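PDB 5LNB: ubiquitin-like-specific protease 2 from Saccharomyces cerevisiae, which is a cysteine protease that removes the small ubiquitin-like modifier SUMO from proteins, represented here by its catalytic domain. Local coordinates for residues A[124-129]-A[159-164]. Sequence-based numbering, arbitrary orientation.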
loop_
_atom_site.group_PDB
_atom_site.type_symbol
_atom_site.label_atom_id
_atom_site.label_comp_id
_atom_site.label_asym_id
_atom_site.label_seq_id
_atom_site.Cartn_x
_atom_site.Cartn_y
_atom_site.Cartn_z
ATOM N N PHE A 124 6.925 5.663 1.105
ATOM C CA PHE A 124 5.686 6.404 0.906
ATOM C C PHE A 124 4.853 5.586 -0.077
ATOM O O PHE A 124 5.218 4.459 -0.422
ATOM C CB PHE A 124 5.956 7.858 0.472
ATOM C CG PHE A 124 6.637 8.001 -0.869
ATOM C CD1 PHE A 124 5.894 8.215 -2.023
ATOM C CD2 PHE A 124 8.019 7.960 -0.970
ATOM C CE1 PHE A 124 6.517 8.362 -3.259
ATOM C CE2 PHE A 124 8.652 8.109 -2.205
ATOM C CZ PHE A 124 7.901 8.305 -3.349
ATOM N N SER A 125 3.717 6.127 -0.513
ATOM C CA SER A 125 2.810 5.312 -1.313
ATOM C C SER A 125 1.954 6.189 -2.221
ATOM O O SER A 125 1.767 7.383 -1.977
ATOM C CB SER A 125 1.920 4.451 -0.410
ATOM O OG SER A 125 1.053 3.623 -1.160
ATOM N N CYS A 126 1.418 5.578 -3.271
ATOM C CA CYS A 126 0.401 6.248 -4.061
ATOM C C CYS A 126 -0.729 5.272 -4.365
ATOM O O CYS A 126 -0.593 4.060 -4.209
ATOM C CB CYS A 126 0.978 6.842 -5.350
ATOM S SG CYS A 126 1.512 5.641 -6.523
ATOM N N ILE A 127 -1.862 5.833 -4.764
ATOM C CA ILE A 127 -3.043 5.085 -5.164
ATOM C C ILE A 127 -3.537 5.712 -6.460
ATOM O O ILE A 127 -3.804 6.922 -6.506
ATOM C CB ILE A 127 -4.141 5.106 -4.087
ATOM C CG1 ILE A 127 -3.641 4.456 -2.806
ATOM C CG2 ILE A 127 -5.405 4.402 -4.591
ATOM C CD1 ILE A 127 -4.687 4.383 -1.682
ATOM N N ILE A 128 -3.619 4.908 -7.515
ATOM C CA ILE A 128 -4.014 5.397 -8.832
ATOM C C ILE A 128 -5.524 5.266 -8.962
ATOM O O ILE A 128 -6.071 4.169 -8.806
ATOM C CB ILE A 128 -3.306 4.626 -9.953
ATOM C CG1 ILE A 128 -1.805 4.517 -9.668
ATOM C CG2 ILE A 128 -3.559 5.312 -11.299
ATOM C CD1 ILE A 128 -1.039 3.809 -10.777
ATOM N N THR A 129 -6.199 6.379 -9.252
ATOM C CA THR A 129 -7.645 6.394 -9.417
ATOM C C THR A 129 -8.024 6.845 -10.825
ATOM O O THR A 129 -7.229 7.453 -11.551
ATOM C CB THR A 129 -8.315 7.321 -8.385
ATOM O OG1 THR A 129 -7.901 8.677 -8.619
ATOM C CG2 THR A 129 -7.932 6.912 -6.960
ATOM N N VAL A 159 -6.508 10.956 -14.881
ATOM C CA VAL A 159 -5.986 9.917 -14.002
ATOM C C VAL A 159 -5.235 10.600 -12.868
ATOM O O VAL A 159 -4.317 11.389 -13.112
ATOM C CB VAL A 159 -5.069 8.956 -14.772
ATOM C CG1 VAL A 159 -4.464 7.913 -13.831
ATOM C CG2 VAL A 159 -5.813 8.318 -15.978
ATOM N N ASN A 160 -5.625 10.306 -11.630
ATOM C CA ASN A 160 -5.044 10.949 -10.458
ATOM C C ASN A 160 -4.199 9.928 -9.719
ATOM O O ASN A 160 -4.703 8.874 -9.311
ATOM C CB ASN A 160 -6.122 11.528 -9.539
ATOM C CG ASN A 160 -6.925 12.634 -10.202
ATOM O OD1 ASN A 160 -6.376 13.474 -10.906
ATOM N ND2 ASN A 160 -8.234 12.632 -9.991
ATOM N N ILE A 161 -2.915 10.221 -9.575
ATOM C CA ILE A 161 -2.016 9.398 -8.781
ATOM C C ILE A 161 -1.949 10.051 -7.408
ATOM O O ILE A 161 -1.232 11.033 -7.212
ATOM C CB ILE A 161 -0.639 9.264 -9.428
ATOM C CG1 ILE A 161 -0.785 8.630 -10.824
ATOM C CG2 ILE A 161 0.303 8.449 -8.518
ATOM C CD1 ILE A 161 0.500 8.550 -11.606
ATOM N N LEU A 162 -2.732 9.526 -6.466
ATOM C CA LEU A 162 -2.824 10.105 -5.130
ATOM C C LEU A 162 -1.608 9.662 -4.320
ATOM O O LEU A 162 -1.490 8.485 -3.958
ATOM C CB LEU A 162 -4.136 9.683 -4.473
ATOM C CG LEU A 162 -5.405 9.915 -5.308
ATOM C CD1 LEU A 162 -6.649 9.366 -4.596
ATOM C CD2 LEU A 162 -5.591 11.400 -5.651
ATOM N N THR A 163 -0.699 10.598 -4.050
ATOM C CA THR A 163 0.609 10.325 -3.457
ATOM C C THR A 163 0.679 10.935 -2.061
ATOM O O THR A 163 0.423 12.135 -1.891
ATOM C CB THR A 163 1.729 10.902 -4.332
ATOM O OG1 THR A 163 1.515 10.519 -5.692
ATOM C CG2 THR A 163 3.095 10.390 -3.887
ATOM N N PHE A 164 1.043 10.122 -1.063
ATOM C CA PHE A 164 1.018 10.577 0.323
ATOM C C PHE A 164 2.258 10.092 1.067
ATOM O O PHE A 164 2.683 8.940 0.924
ATOM C CB PHE A 164 -0.268 10.125 1.040
ATOM C CG PHE A 164 -0.709 8.721 0.691
ATOM C CD1 PHE A 164 -0.447 7.656 1.556
ATOM C CD2 PHE A 164 -1.380 8.462 -0.502
ATOM C CE1 PHE A 164 -0.851 6.367 1.243
ATOM C CE2 PHE A 164 -1.778 7.169 -0.825
ATOM C CZ PHE A 164 -1.519 6.119 0.053
HETATM O O HOH W 1 -9.803 10.676 -7.851
#
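The ring of Phe164 folds over strand 124-129 to meet Ser125 and Ile127, in the central mixed sheet of the Ulp1-type cysteine protease domain, where 124-129 and 159-164 run antiparallel. Its chi1 of 40° puts CG between its own backbone N and carbonyl carbon, and one face of the ring covers Ser125 O, which sits nearer the rim than the centre, while Ile127 CG1 meets the ring edge in plane, 3.8 Å from CE2. Helix 215-228 packs on this side of the sheet, touching Ser125, Ile127 and Phe164. An alanine in place of Phe164 would probably open a gap beside Ile127 CG1 and leave Ser125 CB without its aromatic neighbour. On the other face, Ile161 CG2 fits against Cys126 CB at 3.6 Å, and Val159 CG1 meets Ile128 CG2. In the backbone, Ile127 and Leu162 form a hydrogen-bonded pair, with Ile127 N to Leu162 O and Leu162 N to Ile127 O both 2.8 Å. At the polar end, Thr129 CG2 touches Leu162 CD1, and Thr129 N donates an almost straight hydrogen bond to Asn160 O (172° at the hydrogen). There one water bridges the side chains, 2.9 Å from Thr129 OG1 and accepting from Asn160 ND2 at 3.3 Å.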